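Local coordinates for protein inorganic pyrophosphatase (Helicobacter pylori, PDB 2BQX) that catalyses the magnesium-dependent hydrolysis of inorganic pyrophosphate to two phosphate ions and works as a homohexamer, at residues A12-V17 / V83-L88; L71-V76 / K103-P108; P58-S63 / K166-Y171. One frame throughout, in Å; residues are numbered along the deposited sequence.

Contact 1 (A12-V17 / V83-L88)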
ATOM      1  N   ALA A  12     -15.361  29.776  -8.747  1.00 42.68           N
ATOM      2  CA  ALA A  12     -15.871  28.997  -7.621  1.00 40.83           C
ATOM      3  C   ALA A  12     -16.234  27.567  -7.996  1.00 39.68           C
ATOM      4  O   ALA A  12     -16.162  26.663  -7.161  1.00 36.60           O
ATOM      5  CB  ALA A  12     -17.086  29.697  -7.018  1.00 40.42           C
ATOM      6  N   ASP A  13     -16.635  27.370  -9.250  1.00 39.95           N
ATOM      7  CA  ASP A  13     -17.017  26.050  -9.732  1.00 40.12           C
ATOM      8  C   ASP A  13     -15.908  25.387 -10.541  1.00 39.60           C
ATOM      9  O   ASP A  13     -16.134  24.372 -11.191  1.00 40.17           O
ATOM     10  CB  ASP A  13     -18.291  26.137 -10.576  1.00 40.91           C
ATOM     11  CG  ASP A  13     -19.519  26.473  -9.747  1.00 42.99           C
ATOM     12  OD1 ASP A  13     -19.745  25.807  -8.712  1.00 42.83           O
ATOM     13  OD2 ASP A  13     -20.261  27.398 -10.134  1.00 43.60           O
ATOM     14  N   SER A  14     -14.715  25.970 -10.504  1.00 39.44           N
ATOM     15  CA  SER A  14     -13.563  25.419 -11.210  1.00 38.90           C
ATOM     16  C   SER A  14     -12.302  26.182 -10.816  1.00 38.57           C
ATOM     17  O   SER A  14     -11.661  26.811 -11.658  1.00 38.25           O
ATOM     18  CB  SER A  14     -13.762  25.505 -12.724  1.00 39.47           C
ATOM     19  OG  SER A  14     -12.677  24.898 -13.413  1.00 40.55           O
ATOM     20  N   LEU A  15     -11.956  26.137  -9.531  1.00 36.99           N
ATOM     21  CA  LEU A  15     -10.774  26.839  -9.048  1.00 35.40           C
ATOM     22  C   LEU A  15      -9.600  25.884  -8.889  1.00 33.44           C
ATOM     23  O   LEU A  15      -9.774  24.716  -8.532  1.00 32.22           O
ATOM     24  CB  LEU A  15     -11.056  27.530  -7.710  1.00 35.46           C
ATOM     25  CG  LEU A  15     -11.227  26.675  -6.458  1.00 37.16           C
ATOM     26  CD1 LEU A  15     -11.212  27.570  -5.230  1.00 38.28           C
ATOM     27  CD2 LEU A  15     -12.513  25.883  -6.534  1.00 39.38           C
ATOM     28  N   CYS A  16      -8.399  26.385  -9.153  1.00 31.67           N
ATOM     29  CA  CYS A  16      -7.214  25.555  -9.037  1.00 30.75           C
ATOM     30  C   CYS A  16      -6.789  25.362  -7.593  1.00 29.03           C
ATOM     31  O   CYS A  16      -6.736  26.310  -6.808  1.00 27.77           O
ATOM     32  CB  CYS A  16      -6.048  26.160  -9.826  1.00 33.03           C
ATOM     33  SG  CYS A  16      -6.243  26.096 -11.623  1.00 39.69           S
ATOM     34  N   VAL A  17      -6.492  24.120  -7.241  1.00 25.88           N
ATOM     35  CA  VAL A  17      -6.034  23.816  -5.901  1.00 23.02           C
ATOM     36  C   VAL A  17      -4.728  23.048  -6.014  1.00 21.68           C
ATOM     37  O   VAL A  17      -4.661  22.003  -6.667  1.00 21.10           O
ATOM     38  CB  VAL A  17      -7.063  22.975  -5.112  1.00 23.86           C
ATOM     39  CG1 VAL A  17      -6.499  22.634  -3.737  1.00 22.95           C
ATOM     40  CG2 VAL A  17      -8.362  23.752  -4.959  1.00 24.40           C
ATOM     41  N   VAL A  83      -1.904  19.520  -9.156  1.00 20.82           N
ATOM     42  CA  VAL A  83      -2.906  20.573  -9.142  1.00 21.99           C
ATOM     43  C   VAL A  83      -4.219  20.017  -9.654  1.00 22.11           C
ATOM     44  O   VAL A  83      -4.263  19.400 -10.719  1.00 23.53           O
ATOM     45  CB  VAL A  83      -2.487  21.740 -10.060  1.00 22.96           C
ATOM     46  CG1 VAL A  83      -3.521  22.846 -10.007  1.00 25.15           C
ATOM     47  CG2 VAL A  83      -1.118  22.255  -9.649  1.00 22.27           C
ATOM     48  N   VAL A  84      -5.292  20.230  -8.903  1.00 23.18           N
ATOM     49  CA  VAL A  84      -6.599  19.734  -9.311  1.00 23.40           C
ATOM     50  C   VAL A  84      -7.612  20.869  -9.412  1.00 24.55           C
ATOM     51  O   VAL A  84      -7.636  21.764  -8.570  1.00 24.37           O
ATOM     52  CB  VAL A  84      -7.134  18.678  -8.313  1.00 24.31           C
ATOM     53  CG1 VAL A  84      -7.287  19.292  -6.932  1.00 23.75           C
ATOM     54  CG2 VAL A  84      -8.469  18.121  -8.802  1.00 24.91           C
ATOM     55  N   LYS A  85      -8.433  20.840 -10.458  1.00 24.04           N
ATOM     56  CA  LYS A  85      -9.469  21.850 -10.631  1.00 24.38           C
ATOM     57  C   LYS A  85     -10.632  21.362  -9.779  1.00 24.11           C
ATOM     58  O   LYS A  85     -11.100  20.233  -9.938  1.00 22.62           O
ATOM     59  CB  LYS A  85      -9.891  21.950 -12.098  1.00 27.78           C
ATOM     60  CG  LYS A  85      -8.819  22.492 -13.029  1.00 32.55           C
ATOM     61  CD  LYS A  85      -9.373  22.676 -14.435  1.00 38.65           C
ATOM     62  CE  LYS A  85      -8.368  23.366 -15.343  1.00 41.94           C
ATOM     63  NZ  LYS A  85      -8.973  23.678 -16.676  1.00 43.94           N
ATOM     64  N   ALA A  86     -11.095  22.212  -8.872  1.00 22.37           N
ATOM     65  CA  ALA A  86     -12.169  21.840  -7.969  1.00 22.39           C
ATOM     66  C   ALA A  86     -13.347  22.808  -7.971  1.00 22.74           C
ATOM     67  O   ALA A  86     -13.325  23.840  -8.646  1.00 23.55           O
ATOM     68  CB  ALA A  86     -11.610  21.721  -6.557  1.00 21.77           C
ATOM     69  N   ARG A  87     -14.383  22.461  -7.219  1.00 23.63           N
ATOM     70  CA  ARG A  87     -15.560  23.314  -7.101  1.00 23.59           C
ATOM     71  C   ARG A  87     -15.928  23.382  -5.626  1.00 23.12           C
ATOM     72  O   ARG A  87     -15.862  22.382  -4.915  1.00 24.04           O
ATOM     73  CB  ARG A  87     -16.721  22.753  -7.920  1.00 23.13           C
ATOM     74  CG  ARG A  87     -17.199  21.379  -7.494  1.00 23.09           C
ATOM     75  CD  ARG A  87     -18.154  20.812  -8.541  1.00 22.96           C
ATOM     76  NE  ARG A  87     -18.626  19.479  -8.199  1.00 22.16           N
ATOM     77  CZ  ARG A  87     -19.540  19.221  -7.272  1.00 24.81           C
ATOM     78  NH1 ARG A  87     -19.894  17.964  -7.029  1.00 25.06           N
ATOM     79  NH2 ARG A  87     -20.113  20.213  -6.601  1.00 26.77           N
ATOM     80  N   LEU A  88     -16.300  24.569  -5.166  1.00 22.53           N
ATOM     81  CA  LEU A  88     -16.666  24.769  -3.766  1.00 23.39           C
ATOM     82  C   LEU A  88     -18.039  24.233  -3.390  1.00 22.57           C
ATOM     83  O   LEU A  88     -18.975  24.276  -4.189  1.00 23.86           O
ATOM     84  CB  LEU A  88     -16.639  26.262  -3.428  1.00 23.22           C
ATOM     85  CG  LEU A  88     -15.399  26.929  -2.837  1.00 27.63           C
ATOM     86  CD1 LEU A  88     -14.140  26.421  -3.483  1.00 28.16           C
ATOM     87  CD2 LEU A  88     -15.550  28.442  -3.008  1.00 25.04           C
TER
HETATM   88  O   HOH W   1     -20.020  23.108  -6.506  1.00 28.24           O
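Leu15 holds CG between its backbone N and carbonyl carbon (chi1 71°), and Leu88 has a chi1 of -93°, away from the usual staggered values. These torsions place the two CG atoms, and the methyls beyond them meet, the side chains crossing at about a right angle. Leu15 CD2 lies 3.5 Å from Leu88 CD1, a close carbon-carbon approach. The same Leu15 CD2 also sits 3.0 Å from Ala86 O. Leu164 of helix 157-171 touches both leucines.

Further along this face, Val17 CG2 is 4.2 Å from Ala86 CB, and Val17 CB packs against Val84 CG1. Val72 of strand 69-72 touches both valines. On the other face of the sheet are Cys16 and Lys85.

The backbones are antiparallel. Leu15 pairs with Ala86 and Val17 with Val84, each through two N-H...O bonds. Cys16 and Lys85 form the non-hydrogen-bonded pair between them. Ahead of the bulge at Ser14 and Leu15, Leu88 N donates to Ala12 O at 2.9 Å.

A water joins the two segments at their outer end. It accepts from Arg87 NH2 at 2.9 Å, in the plane of the guanidinium, and donates to Leu88 O. Its bond to Asp13 OD1 is weak. Asp13 has its main partner in Lys157, a salt bridge, and Arg87 NH2 also donates to Val119 O.

Two residues, Ser14 and Leu15, stand opposite the single Ala86, with Ser14 CA 3.0 Å from Ala86 O. This is a classic beta bulge in the antiparallel pairing of strands 14-21 and 83-96, within the central sheet of the pyrophosphatase fold.

Contact 2 (L71-V76 / K103-P108)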
ATOM      1  N   LEU A  71      -9.752  21.899   1.225  1.00 20.19           N
ATOM      2  CA  LEU A  71      -9.741  20.462   1.381  1.00 20.85           C
ATOM      3  C   LEU A  71     -10.438  19.988   0.123  1.00 20.73           C
ATOM      4  O   LEU A  71     -11.463  20.549  -0.267  1.00 19.65           O
ATOM      5  CB  LEU A  71     -10.553  20.033   2.602  1.00 22.44           C
ATOM      6  CG  LEU A  71      -9.896  20.296   3.961  1.00 26.38           C
ATOM      7  CD1 LEU A  71     -10.912  20.082   5.084  1.00 28.09           C
ATOM      8  CD2 LEU A  71      -8.716  19.351   4.130  1.00 31.20           C
ATOM      9  N   VAL A  72      -9.869  18.993  -0.542  1.00 19.55           N
ATOM     10  CA  VAL A  72     -10.497  18.460  -1.739  1.00 18.55           C
ATOM     11  C   VAL A  72     -10.934  17.044  -1.393  1.00 19.15           C
ATOM     12  O   VAL A  72     -10.110  16.140  -1.311  1.00 17.34           O
ATOM     13  CB  VAL A  72      -9.523  18.440  -2.941  1.00 19.97           C
ATOM     14  CG1 VAL A  72     -10.231  17.864  -4.163  1.00 18.59           C
ATOM     15  CG2 VAL A  72      -9.042  19.861  -3.245  1.00 18.45           C
ATOM     16  N   LEU A  73     -12.232  16.874  -1.151  1.00 19.44           N
ATOM     17  CA  LEU A  73     -12.793  15.574  -0.804  1.00 20.72           C
ATOM     18  C   LEU A  73     -12.879  14.683  -2.033  1.00 22.14           C
ATOM     19  O   LEU A  73     -13.304  15.110  -3.103  1.00 25.44           O
ATOM     20  CB  LEU A  73     -14.175  15.752  -0.171  1.00 21.08           C
ATOM     21  CG  LEU A  73     -14.173  16.175   1.305  1.00 20.73           C
ATOM     22  CD1 LEU A  73     -13.424  17.483   1.485  1.00 23.82           C
ATOM     23  CD2 LEU A  73     -15.606  16.305   1.790  1.00 23.38           C
ATOM     24  N   SER A  74     -12.472  13.432  -1.873  1.00 22.69           N
ATOM     25  CA  SER A  74     -12.463  12.502  -2.987  1.00 23.20           C
ATOM     26  C   SER A  74     -12.288  11.115  -2.421  1.00 23.11           C
ATOM     27  O   SER A  74     -11.890  10.960  -1.271  1.00 22.50           O
ATOM     28  CB  SER A  74     -11.278  12.819  -3.913  1.00 23.46           C
ATOM     29  OG  SER A  74     -11.090  11.789  -4.868  1.00 27.88           O
ATOM     30  N   ASP A  75     -12.593  10.099  -3.217  1.00 23.10           N
ATOM     31  CA  ASP A  75     -12.387   8.746  -2.737  1.00 23.63           C
ATOM     32  C   ASP A  75     -10.933   8.373  -2.968  1.00 22.94           C
ATOM     33  O   ASP A  75     -10.436   7.420  -2.368  1.00 23.72           O
ATOM     34  CB  ASP A  75     -13.287   7.751  -3.463  1.00 26.30           C
ATOM     35  CG  ASP A  75     -14.748   7.929  -3.108  1.00 27.85           C
ATOM     36  OD1 ASP A  75     -15.035   8.358  -1.970  1.00 28.93           O
ATOM     37  OD2 ASP A  75     -15.600   7.624  -3.960  1.00 29.05           O
ATOM     38  N   VAL A  76     -10.251   9.118  -3.838  1.00 21.75           N
ATOM     39  CA  VAL A  76      -8.846   8.834  -4.125  1.00 21.56           C
ATOM     40  C   VAL A  76      -7.897   9.892  -3.575  1.00 20.83           C
ATOM     41  O   VAL A  76      -8.306  11.010  -3.277  1.00 20.08           O
ATOM     42  CB  VAL A  76      -8.581   8.689  -5.647  1.00 22.48           C
ATOM     43  CG1 VAL A  76      -9.479   7.616  -6.232  1.00 23.39           C
ATOM     44  CG2 VAL A  76      -8.778  10.020  -6.355  1.00 21.87           C
ATOM     45  N   LYS A 103     -11.076  26.819   6.118  1.00 26.77           N
ATOM     46  CA  LYS A 103     -10.645  25.769   5.205  1.00 25.63           C
ATOM     47  C   LYS A 103     -11.780  25.591   4.209  1.00 23.89           C
ATOM     48  O   LYS A 103     -12.867  25.160   4.581  1.00 23.61           O
ATOM     49  CB  LYS A 103     -10.406  24.439   5.938  1.00 27.21           C
ATOM     50  CG  LYS A 103      -9.439  24.488   7.114  1.00 27.72           C
ATOM     51  CD  LYS A 103      -8.026  24.829   6.696  1.00 26.07           C
ATOM     52  CE  LYS A 103      -7.092  24.869   7.907  1.00 27.56           C
ATOM     53  NZ  LYS A 103      -5.763  25.438   7.560  1.00 27.67           N
ATOM     54  N   LEU A 104     -11.540  25.946   2.955  1.00 22.06           N
ATOM     55  CA  LEU A 104     -12.559  25.785   1.933  1.00 22.14           C
ATOM     56  C   LEU A 104     -12.800  24.283   1.764  1.00 22.05           C
ATOM     57  O   LEU A 104     -11.867  23.490   1.873  1.00 22.10           O
ATOM     58  CB  LEU A 104     -12.081  26.393   0.607  1.00 22.25           C
ATOM     59  CG  LEU A 104     -11.896  27.917   0.569  1.00 21.12           C
ATOM     60  CD1 LEU A 104     -11.259  28.349  -0.753  1.00 22.07           C
ATOM     61  CD2 LEU A 104     -13.244  28.583   0.748  1.00 21.43           C
ATOM     62  N   ILE A 105     -14.049  23.896   1.522  1.00 21.23           N
ATOM     63  CA  ILE A 105     -14.396  22.487   1.323  1.00 20.66           C
ATOM     64  C   ILE A 105     -14.742  22.341  -0.151  1.00 20.89           C
ATOM     65  O   ILE A 105     -15.668  22.991  -0.643  1.00 20.94           O
ATOM     66  CB  ILE A 105     -15.622  22.073   2.169  1.00 19.29           C
ATOM     67  CG1 ILE A 105     -15.356  22.334   3.657  1.00 19.89           C
ATOM     68  CG2 ILE A 105     -15.964  20.597   1.918  1.00 20.53           C
ATOM     69  CD1 ILE A 105     -14.143  21.634   4.232  1.00 18.05           C
ATOM     70  N   ALA A 106     -14.008  21.489  -0.859  1.00 19.59           N
ATOM     71  CA  ALA A 106     -14.243  21.321  -2.290  1.00 20.10           C
ATOM     72  C   ALA A 106     -14.226  19.885  -2.789  1.00 21.53           C
ATOM     73  O   ALA A 106     -13.881  18.962  -2.059  1.00 21.29           O
ATOM     74  CB  ALA A 106     -13.211  22.131  -3.067  1.00 18.36           C
ATOM     75  N   LEU A 107     -14.590  19.729  -4.058  1.00 21.61           N
ATOM     76  CA  LEU A 107     -14.610  18.439  -4.734  1.00 21.75           C
ATOM     77  C   LEU A 107     -13.993  18.651  -6.111  1.00 21.71           C
ATOM     78  O   LEU A 107     -14.019  19.760  -6.647  1.00 23.18           O
ATOM     79  CB  LEU A 107     -16.053  17.946  -4.895  1.00 20.67           C
ATOM     80  CG  LEU A 107     -16.782  17.461  -3.637  1.00 23.63           C
ATOM     81  CD1 LEU A 107     -18.278  17.481  -3.870  1.00 25.03           C
ATOM     82  CD2 LEU A 107     -16.304  16.058  -3.280  1.00 23.50           C
ATOM     83  N   PRO A 108     -13.406  17.598  -6.696  1.00 22.31           N
ATOM     84  CA  PRO A 108     -12.819  17.785  -8.024  1.00 21.86           C
ATOM     85  C   PRO A 108     -13.977  18.109  -8.956  1.00 21.60           C
ATOM     86  O   PRO A 108     -15.111  17.732  -8.670  1.00 22.64           O
ATOM     87  CB  PRO A 108     -12.226  16.414  -8.338  1.00 22.19           C
ATOM     88  CG  PRO A 108     -11.907  15.859  -6.979  1.00 23.05           C
ATOM     89  CD  PRO A 108     -13.129  16.247  -6.180  1.00 20.85           C
TER
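This is a buried parallel strand pairing in the central sheet, where the end of strand 69-72 runs beside strand 99-108. Leu71 pairs with Ile105 and Val72 with Ala106. Three backbone bonds hold the pairing. Leu71 N donates to Leu104 O at 2.7 Å, Ala106 N donates to Leu71 O, and Leu73 N donates to Ala106 O at 2.8 Å. Leu71 therefore bonds through both its N and its O to the two neighbours of Ile105.

Leu71 and Ile105 lie side by side and point the same way, with Leu71 CD1 3.7 Å from Ile105 CD1. Ile105 CG1 is anti to the carbonyl carbon (chi1 -58°), which leaves CG2 anti to the backbone N. That branch meets Leu73 CD1 at 4.0 Å. Helix 127-139 covers this face, with Ile133 touching both Leu71 and Leu73.

The pairing belongs to the beta-barrel core of soluble family I pyrophosphatases. Lys103 starts toward the other strand, but its end leads away. Its NZ forms salt bridges with Asp69 and Asp101, predicted magnesium ligands, and a hydrogen bond with Tyr54, a predicted substrate-binding residue.

Val72 uses the other face. Its CG1 packs 3.8 Å from Pro108 CG, the two side chains crossing obliquely. Beyond the pairing, Leu107 CD2 comes within 3.2 Å of Leu73 O, and Pro108 CD is 3.3 Å from that same oxygen. The chain then turns at Ser74, whose OG accepts from Val76 N at 3.0 Å in an ST turn.

Contact 3 (P58-S63 / K166-Y171)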
ATOM      1  N   PRO A  58      -3.833  29.230  -5.434  1.00 25.42           N
ATOM      2  CA  PRO A  58      -2.826  30.205  -5.856  1.00 26.47           C
ATOM      3  C   PRO A  58      -3.382  31.611  -6.035  1.00 28.05           C
ATOM      4  O   PRO A  58      -4.563  31.795  -6.331  1.00 27.98           O
ATOM      5  CB  PRO A  58      -2.330  29.641  -7.187  1.00 26.17           C
ATOM      6  CG  PRO A  58      -2.553  28.180  -7.046  1.00 25.96           C
ATOM      7  CD  PRO A  58      -3.904  28.111  -6.389  1.00 26.52           C
ATOM      8  N   ASN A  59      -2.515  32.597  -5.856  1.00 30.08           N
ATOM      9  CA  ASN A  59      -2.891  33.995  -6.038  1.00 31.20           C
ATOM     10  C   ASN A  59      -4.064  34.442  -5.183  1.00 30.76           C
ATOM     11  O   ASN A  59      -4.966  35.131  -5.657  1.00 31.33           O
ATOM     12  CB  ASN A  59      -3.200  34.248  -7.512  1.00 33.09           C
ATOM     13  CG  ASN A  59      -2.075  33.806  -8.415  1.00 35.51           C
ATOM     14  OD1 ASN A  59      -0.925  34.198  -8.222  1.00 36.64           O
ATOM     15  ND2 ASN A  59      -2.396  32.982  -9.409  1.00 37.36           N
ATOM     16  N   THR A  60      -4.047  34.039  -3.921  1.00 29.76           N
ATOM     17  CA  THR A  60      -5.086  34.426  -2.985  1.00 29.04           C
ATOM     18  C   THR A  60      -4.376  34.782  -1.691  1.00 29.80           C
ATOM     19  O   THR A  60      -3.209  34.437  -1.500  1.00 28.12           O
ATOM     20  CB  THR A  60      -6.079  33.277  -2.716  1.00 28.41           C
ATOM     21  OG1 THR A  60      -5.406  32.205  -2.046  1.00 26.76           O
ATOM     22  CG2 THR A  60      -6.680  32.777  -4.024  1.00 27.37           C
ATOM     23  N   LEU A  61      -5.077  35.479  -0.806  1.00 29.94           N
ATOM     24  CA  LEU A  61      -4.496  35.872   0.466  1.00 31.04           C
ATOM     25  C   LEU A  61      -5.539  35.624   1.552  1.00 31.10           C
ATOM     26  O   LEU A  61      -6.527  36.353   1.654  1.00 30.87           O
ATOM     27  CB  LEU A  61      -4.094  37.356   0.416  1.00 32.16           C
ATOM     28  CG  LEU A  61      -2.985  37.828   1.359  1.00 32.58           C
ATOM     29  CD1 LEU A  61      -3.438  37.645   2.793  1.00 35.63           C
ATOM     30  CD2 LEU A  61      -1.706  37.043   1.101  1.00 33.93           C
ATOM     31  N   GLY A  62      -5.314  34.579   2.346  1.00 31.17           N
ATOM     32  CA  GLY A  62      -6.231  34.226   3.414  1.00 31.74           C
ATOM     33  C   GLY A  62      -6.001  34.988   4.708  1.00 32.21           C
ATOM     34  O   GLY A  62      -5.144  35.870   4.773  1.00 32.63           O
ATOM     35  N   SER A  63      -6.766  34.637   5.739  1.00 32.64           N
ATOM     36  CA  SER A  63      -6.672  35.288   7.047  1.00 32.42           C
ATOM     37  C   SER A  63      -5.278  35.355   7.663  1.00 31.33           C
ATOM     38  O   SER A  63      -4.919  36.361   8.271  1.00 29.99           O
ATOM     39  CB  SER A  63      -7.606  34.601   8.051  1.00 33.78           C
ATOM     40  OG  SER A  63      -8.961  34.758   7.685  1.00 37.38           O
ATOM     41  N   LYS A 166     -13.112  37.260  -1.083  1.00 26.53           N
ATOM     42  CA  LYS A 166     -12.413  38.153  -0.170  1.00 26.86           C
ATOM     43  C   LYS A 166     -10.909  37.870  -0.238  1.00 26.95           C
ATOM     44  O   LYS A 166     -10.087  38.793  -0.206  1.00 26.34           O
ATOM     45  CB  LYS A 166     -12.937  37.944   1.249  1.00 29.12           C
ATOM     46  CG  LYS A 166     -12.359  38.874   2.287  1.00 35.11           C
ATOM     47  CD  LYS A 166     -13.175  38.790   3.564  1.00 38.31           C
ATOM     48  CE  LYS A 166     -12.681  39.791   4.589  1.00 41.51           C
ATOM     49  NZ  LYS A 166     -13.551  39.788   5.799  1.00 45.07           N
ATOM     50  N   ALA A 167     -10.551  36.593  -0.349  1.00 25.12           N
ATOM     51  CA  ALA A 167      -9.145  36.200  -0.425  1.00 25.35           C
ATOM     52  C   ALA A 167      -8.536  36.609  -1.763  1.00 25.55           C
ATOM     53  O   ALA A 167      -7.357  36.961  -1.839  1.00 24.57           O
ATOM     54  CB  ALA A 167      -9.007  34.690  -0.223  1.00 24.61           C
ATOM     55  N   ILE A 168      -9.338  36.552  -2.820  1.00 25.67           N
ATOM     56  CA  ILE A 168      -8.858  36.940  -4.140  1.00 26.44           C
ATOM     57  C   ILE A 168      -8.612  38.444  -4.174  1.00 27.43           C
ATOM     58  O   ILE A 168      -7.578  38.898  -4.658  1.00 28.19           O
ATOM     59  CB  ILE A 168      -9.878  36.573  -5.233  1.00 25.57           C
ATOM     60  CG1 ILE A 168      -9.923  35.052  -5.396  1.00 26.07           C
ATOM     61  CG2 ILE A 168      -9.505  37.248  -6.556  1.00 25.45           C
ATOM     62  CD1 ILE A 168     -11.044  34.562  -6.285  1.00 25.44           C
ATOM     63  N   LYS A 169      -9.564  39.215  -3.654  1.00 28.40           N
ATOM     64  CA  LYS A 169      -9.434  40.672  -3.636  1.00 28.60           C
ATOM     65  C   LYS A 169      -8.241  41.111  -2.799  1.00 28.20           C
ATOM     66  O   LYS A 169      -7.497  42.009  -3.189  1.00 27.13           O
ATOM     67  CB  LYS A 169     -10.711  41.318  -3.084  1.00 28.91           C
ATOM     68  CG  LYS A 169     -10.666  42.848  -3.059  1.00 31.96           C
ATOM     69  CD  LYS A 169     -12.000  43.438  -2.647  1.00 32.98           C
ATOM     70  CE  LYS A 169     -12.002  44.959  -2.784  1.00 34.38           C
ATOM     71  NZ  LYS A 169     -13.352  45.523  -2.489  1.00 34.38           N
ATOM     72  N   ALA A 170      -8.059  40.471  -1.649  1.00 28.51           N
ATOM     73  CA  ALA A 170      -6.954  40.804  -0.761  1.00 29.51           C
ATOM     74  C   ALA A 170      -5.614  40.647  -1.470  1.00 30.81           C
ATOM     75  O   ALA A 170      -4.710  41.461  -1.284  1.00 30.68           O
ATOM     76  CB  ALA A 170      -6.997  39.919   0.483  1.00 29.52           C
ATOM     77  N   TYR A 171      -5.483  39.601  -2.282  1.00 31.58           N
ATOM     78  CA  TYR A 171      -4.231  39.366  -2.999  1.00 33.69           C
ATOM     79  C   TYR A 171      -3.991  40.441  -4.050  1.00 35.07           C
ATOM     80  O   TYR A 171      -2.851  40.843  -4.286  1.00 35.30           O
ATOM     81  CB  TYR A 171      -4.246  37.996  -3.687  1.00 32.67           C
ATOM     82  CG  TYR A 171      -2.945  37.667  -4.393  1.00 33.31           C
ATOM     83  CD1 TYR A 171      -1.826  37.242  -3.676  1.00 33.17           C
ATOM     84  CD2 TYR A 171      -2.823  37.812  -5.775  1.00 33.36           C
ATOM     85  CE1 TYR A 171      -0.616  36.968  -4.321  1.00 34.29           C
ATOM     86  CE2 TYR A 171      -1.621  37.544  -6.428  1.00 32.85           C
ATOM     87  CZ  TYR A 171      -0.527  37.123  -5.697  1.00 34.20           C
ATOM     88  OH  TYR A 171       0.658  36.858  -6.349  1.00 36.87           O
TER
HETATM   89  O   HOH W   2       0.510  37.317  -8.873  1.00 49.91           O
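Ala167 O is gripped by two backbone donors. Leu61 N donates to it at 2.9 Å from across the contact, and Tyr171 N donates at 3.3 Å from the next turn of the helix. One comes to each side of the carbonyl plane. Leu61 N lies well above that plane. In return, Ala167 CA makes a CA-H...O contact with Leu61 O at 3.3 Å.

Tyr171 holds CG anti to its backbone N (chi1 -177°), and one face of the ring lies against the Asn59 backbone. Asn59 CA stands over the ring centre at 3.7 Å, 9° off the normal, a CH-pi contact. The amide and ring planes are 51° apart. At the ring edge a water binds Tyr171 OH at 2.6 Å and, weakly, Asn59 OD1.

Leu61 CB packs on Ala170 CB at 3.9 Å. Thr60 CG2 approaches Ile168 CG1. Thr60 OG1 bonds within its own loop, to Val57 O and Val68 N.

The arrangement is loop-on-helix packing: the C-terminal helix packs against the loop that leads to Asp64 and Asp69, predicted magnesium ligands of the pyrophosphatase active site.

In the fold
From the N terminus, residues 12-17 come first; residues 83-88 close contact 1. Before that, the chain passes residues 58-63 and 71-76. Residues 103-108 then close contact 2, so contacts 1 and 2 cross. They touch directly in one sheet, where Arg87 N lies 2.8 Å from Leu107 O, a probable hydrogen bond. Contact 3 closes last, when helix 157-171 returns to residues 58-63. Its loop encloses contact 2 and crosses contact 1. Contacts 1 and 3 touch where Cys16 O meets Pro58 CD at 3.4 Å. Contacts 2 and 3 do not touch. Together the three join strands 14-21, 69-72, 83-96 and 99-108 of one sheet, and helix 157-171 with the 58-63 loop.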